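Integrase (Bovine immunodeficiency virus, PDB 3KKS) is the catalytic core domain of a retroviral integrase, the enzyme that inserts viral DNA into host DNA, and has an RNase H-like fold. Local coordinates at residues G26-A30 and L124-N128; E36-A42 and C64-I70. All coordinates share one frame; numbering follows the deposited sequence.

The two contacts lie on opposite sides of the chain's centre. Their own centres are 23 Å apart, and their nearest atoms are about 10 Å apart without touching. Interaction 1 joins the edge strand 28-33 to helix 116-129, late in the chain. Interaction 2 packs the start of helix 38-51 against helices 63-66 and 68-76. It is nested inside the long loop closed by interaction 1. Strand 28-33 runs almost directly into helix 38-51, so one chain passage serves both contacts. One fixes a helix to the edge of the five-stranded mixed sheet of the RNase H-like core; the other packs the helices that connect its strands against each other.

Interaction 1 (G26-A30 and L124-N128); sequences GLVEA and LVSLN
Asn-128 lays its carboxamide against the backbone of Val-28 and bonds to both of its polar groups. Val-28 N donates to Asn-128 OD1 at 2.9 Å, in an almost straight bond of 174°. The donor lies 23° out of the carbonyl plane of the side chain. Asn-128 ND2 returns a bond of 2.7 Å to Val-28 O, on a lone pair and close to the plane of the amide. The Asn-128 CG atom lies opposite the carbonyl carbon (chi1 -60°), which carries the amide toward the strand. The Leu-27 and Asn-128 side chains cross at about a right angle, with Leu-27 CD2 3.1 Å from Asn-128 ND2.

The apolar part is also close. Leu-124 CD2 meets Val-28 CG1 at 3.6 Å, and the other methyl, CD1, lies 4.1 Å from Ala-30 CB. Strand and helix run nearly antiparallel here. Val-28 also touches Ala-98 of helix 89-109.

The looser side lies by Leu-127 and Gly-26, where a single water sits. Leu-127 CD1 stays 4.3 Å from Val-28 CG2 and also packs on Leu-102 and Arg-105 of helix 89-109. The water lies within bonding distance of both Asn-128 OD1 (2.8 Å) and Gly-26 O (3.0 Å). Leu-127 O is also close, so the water cannot donate to all three at once.

The strand is the outermost of the sheet within this chain, and Glu-29 pairs with Ala-20 on its inner side. Asn-128 therefore acts like the backbone of one more strand residue. The donor and acceptor of Val-28 fix which end of the amide is oxygen, and both buried groups are satisfied without another strand.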
ATOM      1  N   GLY A  26       2.399   5.994   7.176  1.00 22.16           N
ATOM      2  CA  GLY A  26       1.492   4.911   7.508  1.00 21.15           C
ATOM      3  C   GLY A  26       0.295   4.929   6.567  1.00 21.36           C
ATOM      4  O   GLY A  26      -0.632   4.139   6.714  1.00 21.87           O
ATOM      5  N   LEU A  27       0.311   5.840   5.598  1.00 22.93           N
ATOM      6  CA  LEU A  27      -0.779   5.960   4.634  1.00 23.05           C
ATOM      7  C   LEU A  27      -0.917   4.637   3.900  1.00 23.03           C
ATOM      8  O   LEU A  27       0.079   4.047   3.481  1.00 25.45           O
ATOM      9  CB  LEU A  27      -0.486   7.082   3.626  1.00 25.20           C
ATOM     10  CG  LEU A  27      -1.662   7.716   2.864  1.00 25.13           C
ATOM     11  CD1 LEU A  27      -1.140   8.750   1.890  1.00 27.86           C
ATOM     12  CD2 LEU A  27      -2.419   6.671   2.102  1.00 28.27           C
ATOM     13  N   VAL A  28      -2.147   4.171   3.731  1.00 22.46           N
ATOM     14  CA  VAL A  28      -2.369   2.906   3.048  1.00 22.23           C
ATOM     15  C   VAL A  28      -3.029   3.073   1.694  1.00 23.56           C
ATOM     16  O   VAL A  28      -3.929   3.899   1.526  1.00 24.78           O
ATOM     17  CB  VAL A  28      -3.268   1.964   3.880  1.00 21.76           C
ATOM     18  CG1 VAL A  28      -3.385   0.598   3.178  1.00 20.94           C
ATOM     19  CG2 VAL A  28      -2.696   1.795   5.279  1.00 19.69           C
ATOM     20  N   GLU A  29      -2.558   2.284   0.733  1.00 24.16           N
ATOM     21  CA  GLU A  29      -3.105   2.254  -0.617  1.00 23.55           C
ATOM     22  C   GLU A  29      -3.346   0.790  -0.933  1.00 23.61           C
ATOM     23  O   GLU A  29      -2.508  -0.058  -0.624  1.00 24.03           O
ATOM     24  CB  GLU A  29      -2.127   2.830  -1.623  1.00 27.66           C
ATOM     25  CG  GLU A  29      -2.551   4.170  -2.160  1.00 32.61           C
ATOM     26  CD  GLU A  29      -4.027   4.213  -2.531  1.00 37.31           C
ATOM     27  OE1 GLU A  29      -4.503   3.304  -3.254  1.00 36.96           O
ATOM     28  OE2 GLU A  29      -4.706   5.168  -2.096  1.00 39.55           O
ATOM     29  N   ALA A  30      -4.487   0.482  -1.531  1.00 21.42           N
ATOM     30  CA  ALA A  30      -4.805  -0.904  -1.849  1.00 23.26           C
ATOM     31  C   ALA A  30      -5.654  -0.951  -3.096  1.00 23.79           C
ATOM     32  O   ALA A  30      -6.274   0.046  -3.465  1.00 23.43           O
ATOM     33  CB  ALA A  30      -5.544  -1.567  -0.675  1.00 19.36           C
ATOM     34  N   LEU A 124     -10.120   2.453   3.236  1.00 19.55           N
ATOM     35  CA  LEU A 124      -8.902   3.245   3.069  1.00 19.59           C
ATOM     36  C   LEU A 124      -9.095   4.691   3.514  1.00 19.23           C
ATOM     37  O   LEU A 124      -8.197   5.298   4.083  1.00 19.73           O
ATOM     38  CB  LEU A 124      -8.440   3.207   1.606  1.00 18.91           C
ATOM     39  CG  LEU A 124      -7.954   1.825   1.152  1.00 20.40           C
ATOM     40  CD1 LEU A 124      -7.879   1.747  -0.367  1.00 19.26           C
ATOM     41  CD2 LEU A 124      -6.586   1.555   1.779  1.00 20.57           C
ATOM     42  N   VAL A 125     -10.266   5.240   3.226  1.00 17.82           N
ATOM     43  CA  VAL A 125     -10.602   6.597   3.617  1.00 20.33           C
ATOM     44  C   VAL A 125     -10.583   6.686   5.146  1.00 22.29           C
ATOM     45  O   VAL A 125     -10.122   7.671   5.727  1.00 19.89           O
ATOM     46  CB  VAL A 125     -12.009   6.950   3.118  1.00 21.01           C
ATOM     47  CG1 VAL A 125     -12.526   8.186   3.827  1.00 25.10           C
ATOM     48  CG2 VAL A 125     -11.970   7.163   1.619  1.00 23.38           C
ATOM     49  N   SER A 126     -11.107   5.638   5.774  1.00 21.26           N
ATOM     50  CA  SER A 126     -11.179   5.527   7.222  1.00 23.42           C
ATOM     51  C   SER A 126      -9.785   5.506   7.839  1.00 22.71           C
ATOM     52  O   SER A 126      -9.501   6.236   8.789  1.00 23.75           O
ATOM     53  CB  SER A 126     -11.930   4.236   7.597  1.00 24.58           C
ATOM     54  OG  SER A 126     -11.864   3.972   8.990  1.00 22.45           O
ATOM     55  N   LEU A 127      -8.923   4.654   7.301  1.00 22.41           N
ATOM     56  CA  LEU A 127      -7.558   4.520   7.796  1.00 22.88           C
ATOM     57  C   LEU A 127      -6.716   5.755   7.581  1.00 23.56           C
ATOM     58  O   LEU A 127      -5.960   6.164   8.460  1.00 23.59           O
ATOM     59  CB  LEU A 127      -6.857   3.342   7.113  1.00 23.60           C
ATOM     60  CG  LEU A 127      -7.446   1.950   7.357  1.00 23.73           C
ATOM     61  CD1 LEU A 127      -6.653   0.925   6.585  1.00 24.65           C
ATOM     62  CD2 LEU A 127      -7.414   1.634   8.844  1.00 22.93           C
ATOM     63  N   ASN A 128      -6.853   6.356   6.408  1.00 23.18           N
ATOM     64  CA  ASN A 128      -6.052   7.511   6.056  1.00 23.32           C
ATOM     65  C   ASN A 128      -6.551   8.881   6.453  1.00 24.66           C
ATOM     66  O   ASN A 128      -5.747   9.782   6.707  1.00 24.17           O
ATOM     67  CB  ASN A 128      -5.803   7.505   4.553  1.00 21.97           C
ATOM     68  CG  ASN A 128      -5.060   6.270   4.100  1.00 21.96           C
ATOM     69  OD1 ASN A 128      -4.279   5.700   4.857  1.00 23.23           O
ATOM     70  ND2 ASN A 128      -5.280   5.862   2.855  1.00 20.84           N
TER
HETATM   71  O   HOH W   1      -3.475   4.770   7.384  1.00 25.49           O

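Interaction 2 (E36-A42 and C64-I70); sequences ETALQVA and CFTAHRI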
ATOM      1  N   GLU A  36      -3.062 -12.922  -8.977  1.00 39.82           N
ATOM      2  CA  GLU A  36      -1.707 -12.568  -8.556  1.00 40.24           C
ATOM      3  C   GLU A  36      -0.672 -12.778  -9.650  1.00 39.68           C
ATOM      4  O   GLU A  36      -0.003 -13.811  -9.692  1.00 41.34           O
ATOM      5  CB  GLU A  36      -1.296 -13.382  -7.332  1.00 41.37           C
ATOM      6  CG  GLU A  36      -1.760 -12.810  -6.008  1.00 44.03           C
ATOM      7  CD  GLU A  36      -1.288 -13.640  -4.835  1.00 45.26           C
ATOM      8  OE1 GLU A  36      -1.863 -14.730  -4.609  1.00 46.09           O
ATOM      9  OE2 GLU A  36      -0.339 -13.203  -4.149  1.00 45.04           O
ATOM     10  N   THR A  37      -0.540 -11.793 -10.530  1.00 36.96           N
ATOM     11  CA  THR A  37       0.421 -11.867 -11.621  1.00 35.84           C
ATOM     12  C   THR A  37       1.319 -10.643 -11.607  1.00 35.00           C
ATOM     13  O   THR A  37       1.049  -9.665 -10.906  1.00 35.44           O
ATOM     14  CB  THR A  37      -0.278 -11.923 -12.993  1.00 35.50           C
ATOM     15  OG1 THR A  37      -1.252 -10.876 -13.075  1.00 36.05           O
ATOM     16  CG2 THR A  37      -0.956 -13.265 -13.197  1.00 35.04           C
ATOM     17  N   ALA A  38       2.386 -10.702 -12.391  1.00 31.95           N
ATOM     18  CA  ALA A  38       3.314  -9.593 -12.474  1.00 31.29           C
ATOM     19  C   ALA A  38       2.651  -8.449 -13.223  1.00 30.65           C
ATOM     20  O   ALA A  38       2.949  -7.283 -12.982  1.00 30.58           O
ATOM     21  CB  ALA A  38       4.579 -10.028 -13.199  1.00 32.16           C
ATOM     22  N   LEU A  39       1.755  -8.796 -14.143  1.00 30.81           N
ATOM     23  CA  LEU A  39       1.048  -7.806 -14.940  1.00 30.31           C
ATOM     24  C   LEU A  39       0.145  -6.955 -14.054  1.00 29.77           C
ATOM     25  O   LEU A  39       0.147  -5.732 -14.150  1.00 29.81           O
ATOM     26  CB  LEU A  39       0.233  -8.503 -16.039  1.00 30.74           C
ATOM     27  CG  LEU A  39      -0.600  -7.679 -17.034  1.00 29.97           C
ATOM     28  CD1 LEU A  39      -1.945  -7.362 -16.440  1.00 35.19           C
ATOM     29  CD2 LEU A  39       0.130  -6.416 -17.423  1.00 29.57           C
ATOM     30  N   GLN A  40      -0.626  -7.600 -13.189  1.00 29.82           N
ATOM     31  CA  GLN A  40      -1.502  -6.860 -12.295  1.00 29.13           C
ATOM     32  C   GLN A  40      -0.646  -6.006 -11.370  1.00 27.73           C
ATOM     33  O   GLN A  40      -0.905  -4.814 -11.205  1.00 30.08           O
ATOM     34  CB  GLN A  40      -2.372  -7.808 -11.477  1.00 28.32           C
ATOM     35  CG  GLN A  40      -3.334  -8.621 -12.318  1.00 31.93           C
ATOM     36  CD  GLN A  40      -4.101  -7.766 -13.296  1.00 32.58           C
ATOM     37  OE1 GLN A  40      -4.592  -6.691 -12.947  1.00 32.15           O
ATOM     38  NE2 GLN A  40      -4.213  -8.241 -14.531  1.00 34.93           N
ATOM     39  N   VAL A  41       0.386  -6.606 -10.785  1.00 26.13           N
ATOM     40  CA  VAL A  41       1.264  -5.858  -9.896  1.00 25.67           C
ATOM     41  C   VAL A  41       1.821  -4.608 -10.579  1.00 25.83           C
ATOM     42  O   VAL A  41       1.880  -3.540  -9.972  1.00 27.02           O
ATOM     43  CB  VAL A  41       2.425  -6.729  -9.388  1.00 24.89           C
ATOM     44  CG1 VAL A  41       3.463  -5.858  -8.672  1.00 22.77           C
ATOM     45  CG2 VAL A  41       1.884  -7.777  -8.418  1.00 26.87           C
ATOM     46  N   ALA A  42       2.222  -4.738 -11.842  1.00 25.21           N
ATOM     47  CA  ALA A  42       2.759  -3.608 -12.594  1.00 23.81           C
ATOM     48  C   ALA A  42       1.708  -2.512 -12.726  1.00 24.32           C
ATOM     49  O   ALA A  42       2.016  -1.328 -12.601  1.00 26.31           O
ATOM     50  CB  ALA A  42       3.209  -4.068 -13.967  1.00 23.16           C
ATOM     51  N   CYS A  64       5.521 -12.697  -8.414  1.00 43.98           N
ATOM     52  CA  CYS A  64       4.888 -11.551  -9.055  1.00 43.46           C
ATOM     53  C   CYS A  64       5.531 -10.227  -8.660  1.00 41.56           C
ATOM     54  O   CYS A  64       5.151  -9.177  -9.168  1.00 42.16           O
ATOM     55  CB  CYS A  64       3.387 -11.523  -8.740  1.00 45.06           C
ATOM     56  SG  CYS A  64       2.996 -11.342  -7.005  1.00 48.37           S
ATOM     57  N   PHE A  65       6.504 -10.277  -7.755  1.00 40.83           N
ATOM     58  CA  PHE A  65       7.203  -9.071  -7.321  1.00 38.98           C
ATOM     59  C   PHE A  65       8.640  -9.050  -7.837  1.00 39.59           C
ATOM     60  O   PHE A  65       9.284  -8.000  -7.827  1.00 39.43           O
ATOM     61  CB  PHE A  65       7.238  -8.962  -5.786  1.00 38.79           C
ATOM     62  CG  PHE A  65       5.887  -8.751  -5.146  1.00 38.58           C
ATOM     63  CD1 PHE A  65       4.994  -7.815  -5.657  1.00 37.96           C
ATOM     64  CD2 PHE A  65       5.515  -9.481  -4.020  1.00 37.60           C
ATOM     65  CE1 PHE A  65       3.748  -7.611  -5.056  1.00 38.72           C
ATOM     66  CE2 PHE A  65       4.272  -9.287  -3.410  1.00 36.34           C
ATOM     67  CZ  PHE A  65       3.386  -8.349  -3.931  1.00 37.99           C
ATOM     68  N   THR A  66       9.146 -10.201  -8.284  1.00 39.68           N
ATOM     69  CA  THR A  66      10.529 -10.289  -8.765  1.00 39.74           C
ATOM     70  C   THR A  66      10.724 -10.473 -10.269  1.00 40.06           C
ATOM     71  O   THR A  66      11.863 -10.567 -10.738  1.00 40.09           O
ATOM     72  CB  THR A  66      11.306 -11.429  -8.047  1.00 39.87           C
ATOM     73  OG1 THR A  66      10.612 -12.670  -8.214  1.00 38.14           O
ATOM     74  CG2 THR A  66      11.445 -11.135  -6.566  1.00 40.25           C
ATOM     75  N   ALA A  67       9.634 -10.525 -11.027  1.00 40.49           N
ATOM     76  CA  ALA A  67       9.724 -10.698 -12.477  1.00 39.11           C
ATOM     77  C   ALA A  67      10.504  -9.545 -13.106  1.00 39.82           C
ATOM     78  O   ALA A  67      10.537  -8.445 -12.552  1.00 38.24           O
ATOM     79  CB  ALA A  67       8.329 -10.771 -13.074  1.00 38.70           C
ATOM     80  N   HIS A  68      11.145  -9.804 -14.247  1.00 40.26           N
ATOM     81  CA  HIS A  68      11.907  -8.771 -14.950  1.00 41.41           C
ATOM     82  C   HIS A  68      10.962  -7.620 -15.267  1.00 38.96           C
ATOM     83  O   HIS A  68      11.369  -6.462 -15.348  1.00 38.46           O
ATOM     84  CB  HIS A  68      12.505  -9.325 -16.250  1.00 45.85           C
ATOM     85  CG  HIS A  68      13.740 -10.142 -16.041  1.00 49.94           C
ATOM     86  ND1 HIS A  68      14.155 -11.111 -16.935  1.00 52.52           N
ATOM     87  CD2 HIS A  68      14.658 -10.132 -15.045  1.00 51.76           C
ATOM     88  CE1 HIS A  68      15.272 -11.661 -16.494  1.00 53.57           C
ATOM     89  NE2 HIS A  68      15.600 -11.087 -15.350  1.00 53.14           N
ATOM     90  N   ARG A  69       9.695  -7.967 -15.453  1.00 37.34           N
ATOM     91  CA  ARG A  69       8.653  -6.992 -15.733  1.00 36.56           C
ATOM     92  C   ARG A  69       8.674  -5.915 -14.641  1.00 34.54           C
ATOM     93  O   ARG A  69       8.736  -4.719 -14.929  1.00 34.66           O
ATOM     94  CB  ARG A  69       7.293  -7.712 -15.762  1.00 37.46           C
ATOM     95  CG  ARG A  69       6.092  -6.846 -15.411  1.00 39.80           C
ATOM     96  CD  ARG A  69       5.408  -6.272 -16.634  1.00 39.06           C
ATOM     97  NE  ARG A  69       4.685  -7.297 -17.379  1.00 38.55           N
ATOM     98  CZ  ARG A  69       3.902  -7.047 -18.423  1.00 37.41           C
ATOM     99  NH1 ARG A  69       3.735  -5.800 -18.850  1.00 37.73           N
ATOM    100  NH2 ARG A  69       3.290  -8.043 -19.041  1.00 37.56           N
ATOM    101  N   ILE A  70       8.653  -6.353 -13.387  1.00 33.45           N
ATOM    102  CA  ILE A  70       8.644  -5.443 -12.245  1.00 32.48           C
ATOM    103  C   ILE A  70       9.982  -4.761 -12.028  1.00 33.20           C
ATOM    104  O   ILE A  70      10.040  -3.569 -11.699  1.00 32.58           O
ATOM    105  CB  ILE A  70       8.245  -6.191 -10.958  1.00 31.34           C
ATOM    106  CG1 ILE A  70       6.904  -6.892 -11.179  1.00 30.89           C
ATOM    107  CG2 ILE A  70       8.174  -5.227  -9.783  1.00 30.05           C
ATOM    108  CD1 ILE A  70       5.835  -5.996 -11.809  1.00 28.91           C
TER
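The backbones come nearest at Ala-38 and Cys-64, whose CA atoms are 4.2 Å apart. The contact is van der Waals packing, with no hydrogen bond across it. Cys-64 buries the most surface: its CB lies 3.6 Å from Thr-37 C, and Val-41 CG2 packs 3.6 Å from its carbonyl O. Ala-38 CB rests on Ala-67 CB at 3.8 Å. Ile-70 lays CD1 beside the backbone bond from Ala-42 N to Ala-38 O, 3.4 Å from that oxygen.

Sulfur and ring form a second group. The Cys-64 SG atom stands between its own backbone N and carbonyl carbon (chi1 62°). This sets it over the centre of the Phe-65 ring, 4.1 Å above the plane. Val-41 CG2 touches both, meeting the ring obliquely, 3.8 Å from Phe-65 CE1.

The last group is a methyl over a guanidinium. The Arg-69 chain bends at chi2 and chi3 and runs alongside Leu-39. Leu-39 CD2 covers one face of the guanidinium, 3.6 Å above it and offset toward the rim. This border is more exposed.

Thr-37 is the N-cap of helix 38-51 and accepts a weak bond from Gln-40 N. Ala-67 occupies the N-cap position of helix 68-76, without a capping side chain. Helix 38-51 links strand 28-33 to strand 56-59. Inward, Cys-64 and Phe-65 reach Asn-9 of strand 4-12, and Phe-65 also touches Trp-18 of strand 15-22.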